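Local coordinates for possible substrate binding protein of ABC transporter system (Rhodopseudomonas palustris, PDB 3N0X), which probably binds a branched-chain amino acid or related solute in the periplasm and delivers it to an ABC transporter for uptake, at residues V299-S304 with I311-G316; T26-G31 with S290-V295. One frame throughout, in Å; residues are numbered along the deposited sequence. Where two conformers were deposited one is given.

In the fold
Both contacts belong to helix 283-302 and lie in the same lobe of a periplasmic-binding-protein fold, on the same side of the chain's centre, their centres about 16 Å apart. Interaction 2 sets the middle of this helix against helix 18-35, joining segments with 258 residues between them; the four-stranded parallel sheet of the other lobe is formed in between. Interaction 1 follows directly along the chain, where the end of helix 283-302 meets the short helix 307-314 that succeeds it. The long-range contact is buried and apolar, the local one partly exposed and partly polar, and a single helix carries the returning chain from the lobe's interior to its periphery.

Interaction 1: V299-S304 with I311-G316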
ATOM      1  N   VAL A 299       9.927  14.359 -14.630  1.00 16.05           N
ATOM      2  CA  VAL A 299      10.952  14.701 -15.634  1.00 16.40           C
ATOM      3  C   VAL A 299      10.394  15.712 -16.626  1.00 17.17           C
ATOM      4  O   VAL A 299      11.087  16.669 -17.005  1.00 20.54           O
ATOM      5  CB  VAL A 299      11.540  13.435 -16.334  1.00 17.33           C
ATOM      6  CG1 VAL A 299      12.463  13.796 -17.491  1.00 18.00           C
ATOM      7  CG2 VAL A 299      12.255  12.518 -15.344  1.00 15.98           C
ATOM      8  N   GLN A 300       9.131  15.550 -16.986  1.00 16.53           N
ATOM      9  CA  GLN A 300       8.460  16.481 -17.878  1.00 18.55           C
ATOM     10  C   GLN A 300       8.391  17.878 -17.218  1.00 19.43           C
ATOM     11  O   GLN A 300       8.619  18.905 -17.873  1.00 22.52           O
ATOM     12  CB  GLN A 300       7.058  15.969 -18.257  1.00 19.69           C
ATOM     13  CG  GLN A 300       6.393  16.784 -19.339  1.00 28.09           C
ATOM     14  N   LYS A 301       8.064  17.918 -15.936  1.00 18.56           N
ATOM     15  CA  LYS A 301       7.925  19.190 -15.250  0.50 18.89           C
ATOM     16  C   LYS A 301       9.282  19.865 -15.025  1.00 19.90           C
ATOM     17  O   LYS A 301       9.407  21.081 -15.260  1.00 21.48           O
ATOM     18  CB  LYS A 301       7.185  19.027 -13.926  0.50 18.53           C
ATOM     19  CG  LYS A 301       6.955  20.352 -13.228  0.50 18.24           C
ATOM     20  CD  LYS A 301       6.180  20.188 -11.944  0.50 17.11           C
ATOM     21  CE  LYS A 301       6.465  21.356 -10.994  0.50 20.62           C
ATOM     22  NZ  LYS A 301       5.937  21.126  -9.623  0.50 21.13           N
ATOM     23  N   ALA A 302      10.290  19.089 -14.611  1.00 19.29           N
ATOM     24  CA  ALA A 302      11.639  19.608 -14.343  1.00 20.13           C
ATOM     25  C   ALA A 302      12.394  19.966 -15.611  1.00 21.48           C
ATOM     26  O   ALA A 302      13.333  20.789 -15.567  1.00 21.49           O
ATOM     27  CB  ALA A 302      12.437  18.600 -13.527  1.00 19.76           C
ATOM     28  N   LYS A 303      12.032  19.342 -16.728  1.00 21.09           N
ATOM     29  CA  LYS A 303      12.755  19.497 -18.006  1.00 21.73           C
ATOM     30  C   LYS A 303      14.247  19.160 -17.862  1.00 23.14           C
ATOM     31  O   LYS A 303      15.122  19.723 -18.558  1.00 21.80           O
ATOM     32  CB  LYS A 303      12.515  20.891 -18.583  1.00 24.55           C
ATOM     33  CG  LYS A 303      11.035  21.161 -18.963  1.00 30.64           C
ATOM     34  CD  LYS A 303      10.585  20.268 -20.142  1.00 42.52           C
ATOM     35  CE  LYS A 303       9.082  20.380 -20.462  1.00 47.18           C
ATOM     36  NZ  LYS A 303       8.494  19.026 -20.825  1.00 42.36           N
ATOM     37  N   SER A 304      14.530  18.207 -16.979  1.00 20.30           N
ATOM     38  CA  SER A 304      15.878  17.846 -16.590  1.00 20.51           C
ATOM     39  C   SER A 304      15.819  16.594 -15.743  1.00 21.10           C
ATOM     40  O   SER A 304      14.778  16.306 -15.125  1.00 23.16           O
ATOM     41  CB  SER A 304      16.532  18.987 -15.750  1.00 22.61           C
ATOM     42  OG  SER A 304      17.854  18.665 -15.347  1.00 24.01           O
ATOM     43  N   ILE A 311      13.868  17.117  -7.231  1.00 17.67           N
ATOM     44  CA  ILE A 311      13.318  17.285  -5.878  1.00 17.70           C
ATOM     45  C   ILE A 311      12.364  18.480  -5.846  1.00 17.95           C
ATOM     46  O   ILE A 311      11.278  18.390  -5.285  1.00 18.26           O
ATOM     47  CB  ILE A 311      14.442  17.447  -4.791  1.00 18.36           C
ATOM     48  CG1 ILE A 311      15.257  16.159  -4.688  1.00 20.53           C
ATOM     49  CG2 ILE A 311      13.841  17.826  -3.408  1.00 17.98           C
ATOM     50  CD1 ILE A 311      16.483  16.253  -3.732  1.00 19.74           C
ATOM     51  N   ALA A 312      12.795  19.605  -6.428  1.00 16.67           N
ATOM     52  CA  ALA A 312      12.001  20.830  -6.431  1.00 19.79           C
ATOM     53  C   ALA A 312      10.715  20.639  -7.206  1.00 20.12           C
ATOM     54  O   ALA A 312       9.657  21.171  -6.818  1.00 21.59           O
ATOM     55  CB  ALA A 312      12.818  22.035  -7.008  1.00 21.57           C
ATOM     56  N   ALA A 313      10.808  19.911  -8.314  1.00 18.21           N
ATOM     57  CA  ALA A 313       9.634  19.632  -9.142  1.00 18.59           C
ATOM     58  C   ALA A 313       8.651  18.683  -8.426  1.00 17.18           C
ATOM     59  O   ALA A 313       7.422  18.907  -8.481  1.00 18.34           O
ATOM     60  CB  ALA A 313      10.072  19.025 -10.489  1.00 20.14           C
HETATM   61  N   MSE A 314       9.184  17.686  -7.725  1.00 18.40           N
HETATM   62  CA  MSE A 314       8.369  16.626  -7.129  1.00 15.76           C
HETATM   63  C   MSE A 314       7.682  17.007  -5.804  1.00 17.16           C
HETATM   64  O   MSE A 314       6.613  16.469  -5.498  1.00 15.81           O
HETATM   65  CB  MSE A 314       9.210  15.352  -6.952  1.00 17.02           C
HETATM   66  CG  MSE A 314       9.569  14.755  -8.290  1.00 14.11           C
HETATM   67 SE   MSE A 314      10.896  13.390  -8.136  0.75 17.11          SE
HETATM   68  CE  MSE A 314       9.931  11.961  -7.377  1.00 14.95           C
ATOM     69  N   GLU A 315       8.263  17.944  -5.040  1.00 15.93           N
ATOM     70  CA  GLU A 315       7.657  18.347  -3.768  1.00 16.88           C
ATOM     71  C   GLU A 315       6.335  19.059  -4.040  1.00 17.38           C
ATOM     72  O   GLU A 315       6.306  20.104  -4.710  1.00 18.53           O
ATOM     73  CB  GLU A 315       8.612  19.281  -2.985  1.00 17.31           C
ATOM     74  CG  GLU A 315       9.757  18.495  -2.369  1.00 19.19           C
ATOM     75  CD  GLU A 315      10.580  19.297  -1.342  1.00 24.38           C
ATOM     76  OE1 GLU A 315      10.515  20.562  -1.357  1.00 25.04           O
ATOM     77  OE2 GLU A 315      11.306  18.634  -0.562  1.00 23.53           O
ATOM     78  N   GLY A 316       5.227  18.495  -3.528  1.00 17.66           N
ATOM     79  CA  GLY A 316       3.895  19.087  -3.751  1.00 17.23           C
ATOM     80  C   GLY A 316       3.291  18.735  -5.113  1.00 17.63           C
ATOM     81  O   GLY A 316       2.249  19.289  -5.471  1.00 19.01           O
TER
HETATM   82  O   HOH W   1       7.525  22.510  -7.456  1.00 35.39           O
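Lys-301 reaches across to the end of helix 307-314 and donates from NZ to the carbonyl oxygen of Ala-313 at 2.9 Å. NZ lies in the carbonyl plane, on a lone pair of the oxygen, with a C=O···N angle of 131°. With CG anti to the backbone N (chi1 -177°) and the chain extended beyond it, the lysine spans the groove between the helices. Its methylenes run past the Ala-313 backbone, CE coming within 3.6 Å of the Ala-313 O. A water accepts from Lys-301 NZ at 3.0 Å and donates to Ala-312 O at 2.6 Å, linking the same nitrogen to a second carbonyl of the last turn. A positive charge there would probably suit the negative end of the helix dipole, although the lysine was deposited in two conformers and the grip may be partial. Beside this polar bridge, the methyls of Ala-302 and Ala-313 meet at 3.9 Å, and such small side chains let the CA atoms of these two alanines come within 5.6 Å. The contact joins consecutive helices 283-302 and 307-314 across their short connection, at the periphery of the lobe. Leu-310 of helix 307-314 packs on Ala-302, while Ile-311 and Met-314 cover Ile-99 before strand 100-102. Just past helix 283-302, Lys-303 forms a salt bridge with Asp-43, between strands 41-42 and 45-53; past helix 307-314, Glu-315 is hydrogen-bonded to His-333, close to strand 335-345.

Interaction 2: T26-G31 with S290-V295; sequences TGLMMG and SAAMAV
The flat groups between helices 18-35 and 283-302 are backbone carbonyls, and the methyl of Ala-292 is set against two of them. It lies over one face of the Gly-31 carbonyl group, with CB 3.7 Å from the Gly-31 C, roughly above that atom. The same CB meets the Leu-28 carbonyl at its oxygen, 3.5 Å from the Leu-28 O. This is close helix-helix packing in an alpha/beta lobe of the periplasmic-binding-protein fold: the axes of segments 26-31 and 290-295 approach to 7.7 Å, their directions differ by 42°, and the CA atoms of Leu-28 and Ala-292 stand 5.2 Å apart. Gly-31 makes this possible, because it offers bare backbone exactly where the alanine methyl enters. Leu-28 closes over the other flank of the alanine. A chi1 of 177° sets CG opposite the backbone N and beside the carbonyl carbon, carrying the CD1 branch across to Ala-292, 3.7 Å from the CB, while CA of the alanine lies only slightly farther off. The interface is buried and held by apolar and van der Waals contact. Both helices rest on the central sheet through strand 76-79, where Leu-28, Ala-291 and Val-295 all touch Ile-78. Met-30 turns to helix 264-277, and Leu-32, one residue on from Gly-31, adds to the cover of Ala-292. Alongside, the bent selenomethionine chain of Met-293 brings its SE to 4.0 Å from the Gly-31 O, above the carbonyl plane on the same side as the Ala-292 methyl.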
ATOM      1  N   THR A  26       5.690  -5.358 -14.341  1.00 13.53           N
ATOM      2  CA  THR A  26       4.595  -5.229 -15.331  1.00 13.37           C
ATOM      3  C   THR A  26       3.918  -3.846 -15.250  1.00 12.99           C
ATOM      4  O   THR A  26       3.674  -3.200 -16.283  1.00 13.81           O
ATOM      5  CB  THR A  26       3.571  -6.339 -15.159  1.00 14.49           C
ATOM      6  OG1 THR A  26       4.216  -7.598 -15.363  1.00 16.81           O
ATOM      7  CG2 THR A  26       2.365  -6.170 -16.121  1.00 16.19           C
ATOM      8  N   GLY A  27       3.605  -3.407 -14.033  1.00 12.45           N
ATOM      9  CA  GLY A  27       2.950  -2.097 -13.853  1.00 12.63           C
ATOM     10  C   GLY A  27       3.833  -0.961 -14.302  1.00 13.06           C
ATOM     11  O   GLY A  27       3.362   0.015 -14.939  1.00 12.17           O
ATOM     12  N   LEU A  28       5.119  -1.020 -13.944  1.00 13.18           N
ATOM     13  CA  LEU A  28       6.066   0.006 -14.375  1.00 12.96           C
ATOM     14  C   LEU A  28       6.104   0.085 -15.923  1.00 11.60           C
ATOM     15  O   LEU A  28       6.007   1.189 -16.495  1.00 13.08           O
ATOM     16  CB  LEU A  28       7.465  -0.300 -13.830  1.00 13.72           C
ATOM     17  CG  LEU A  28       8.577   0.664 -14.270  1.00 14.76           C
ATOM     18  CD1 LEU A  28       8.304   2.118 -13.839  1.00 16.58           C
ATOM     19  CD2 LEU A  28       9.969   0.133 -13.771  1.00 15.83           C
HETATM   20  N   MSE A  29       6.182  -1.050 -16.607  1.00 12.49           N
HETATM   21  CA  MSE A  29       6.313  -1.006 -18.063  1.00 13.48           C
HETATM   22  C   MSE A  29       5.042  -0.539 -18.714  1.00 13.10           C
HETATM   23  O   MSE A  29       5.096   0.240 -19.648  1.00 14.20           O
HETATM   24  CB  MSE A  29       6.739  -2.358 -18.625  1.00 14.77           C
HETATM   25  CG  MSE A  29       8.076  -2.829 -18.096  1.00 16.28           C
HETATM   26 SE   MSE A  29       9.511  -1.521 -18.035  0.75 19.23          SE
HETATM   27  CE  MSE A  29       9.810  -1.344 -19.902  1.00 20.85           C
HETATM   28  N   MSE A  30       3.902  -0.995 -18.212  1.00 12.23           N
HETATM   29  CA  MSE A  30       2.598  -0.552 -18.740  1.00 12.21           C
HETATM   30  C   MSE A  30       2.350   0.930 -18.466  1.00 12.02           C
HETATM   31  O   MSE A  30       1.772   1.634 -19.305  1.00 13.57           O
HETATM   32  CB  MSE A  30       1.465  -1.416 -18.172  1.00 14.18           C
HETATM   33  CG  MSE A  30       1.483  -2.785 -18.782  1.00 13.26           C
HETATM   34 SE   MSE A  30       0.007  -3.902 -18.226  0.75 13.94          SE
HETATM   35  CE  MSE A  30      -1.373  -3.010 -19.212  1.00 17.93           C
ATOM     36  N   GLY A  31       2.774   1.419 -17.298  1.00 12.36           N
ATOM     37  CA  GLY A  31       2.655   2.823 -17.013  1.00 11.11           C
ATOM     38  C   GLY A  31       3.494   3.733 -17.905  1.00 11.95           C
ATOM     39  O   GLY A  31       3.041   4.808 -18.320  1.00 13.05           O
ATOM     40  N   SER A 290       1.859   3.576 -10.957  1.00 12.73           N
ATOM     41  CA  SER A 290       1.902   4.855 -10.277  1.00 12.65           C
ATOM     42  C   SER A 290       3.315   5.424 -10.231  1.00 11.77           C
ATOM     43  O   SER A 290       3.513   6.643 -10.448  1.00 12.65           O
ATOM     44  CB  SER A 290       1.325   4.740  -8.870  1.00 13.22           C
ATOM     45  OG  SER A 290      -0.022   4.272  -8.952  1.00 14.15           O
ATOM     46  N   ALA A 291       4.303   4.580  -9.933  1.00 11.42           N
ATOM     47  CA  ALA A 291       5.689   5.022  -9.963  1.00 11.08           C
ATOM     48  C   ALA A 291       6.127   5.494 -11.356  1.00 11.84           C
ATOM     49  O   ALA A 291       6.846   6.520 -11.455  1.00 13.39           O
ATOM     50  CB  ALA A 291       6.623   3.932  -9.445  1.00 12.75           C
ATOM     51  N   ALA A 292       5.690   4.807 -12.396  1.00 11.25           N
ATOM     52  CA  ALA A 292       6.001   5.205 -13.756  1.00 11.81           C
ATOM     53  C   ALA A 292       5.494   6.603 -13.992  1.00 12.49           C
ATOM     54  O   ALA A 292       6.165   7.459 -14.599  1.00 12.64           O
ATOM     55  CB  ALA A 292       5.377   4.187 -14.790  1.00 12.17           C
HETATM   56  N   MSE A 293       4.230   6.822 -13.619  1.00 12.52           N
HETATM   57  CA  MSE A 293       3.609   8.102 -13.843  1.00 12.25           C
HETATM   58  C   MSE A 293       4.282   9.226 -13.057  1.00 13.95           C
HETATM   59  O   MSE A 293       4.434  10.351 -13.554  1.00 15.91           O
HETATM   60  CB  MSE A 293       2.119   8.056 -13.504  1.00 13.44           C
HETATM   61  CG  MSE A 293       1.316   7.207 -14.413  1.00 13.72           C
HETATM   62 SE   MSE A 293       1.185   7.746 -16.241  0.75 14.17          SE
HETATM   63  CE  MSE A 293       0.242   9.400 -16.005  1.00 17.78           C
ATOM     64  N   ALA A 294       4.693   8.932 -11.828  1.00 13.79           N
ATOM     65  CA  ALA A 294       5.437   9.903 -11.036  1.00 13.29           C
ATOM     66  C   ALA A 294       6.744  10.320 -11.751  1.00 13.53           C
ATOM     67  O   ALA A 294       7.062  11.501 -11.853  1.00 14.40           O
ATOM     68  CB  ALA A 294       5.756   9.333  -9.670  1.00 14.23           C
ATOM     69  N   VAL A 295       7.497   9.348 -12.267  1.00 12.92           N
ATOM     70  CA  VAL A 295       8.782   9.647 -12.935  1.00 13.60           C
ATOM     71  C   VAL A 295       8.556  10.486 -14.180  1.00 14.19           C
ATOM     72  O   VAL A 295       9.227  11.503 -14.372  1.00 14.63           O
ATOM     73  CB  VAL A 295       9.581   8.350 -13.286  1.00 14.62           C
ATOM     74  CG1 VAL A 295      10.811   8.706 -14.179  1.00 18.14           C
ATOM     75  CG2 VAL A 295      10.008   7.593 -12.031  1.00 17.06           C
TER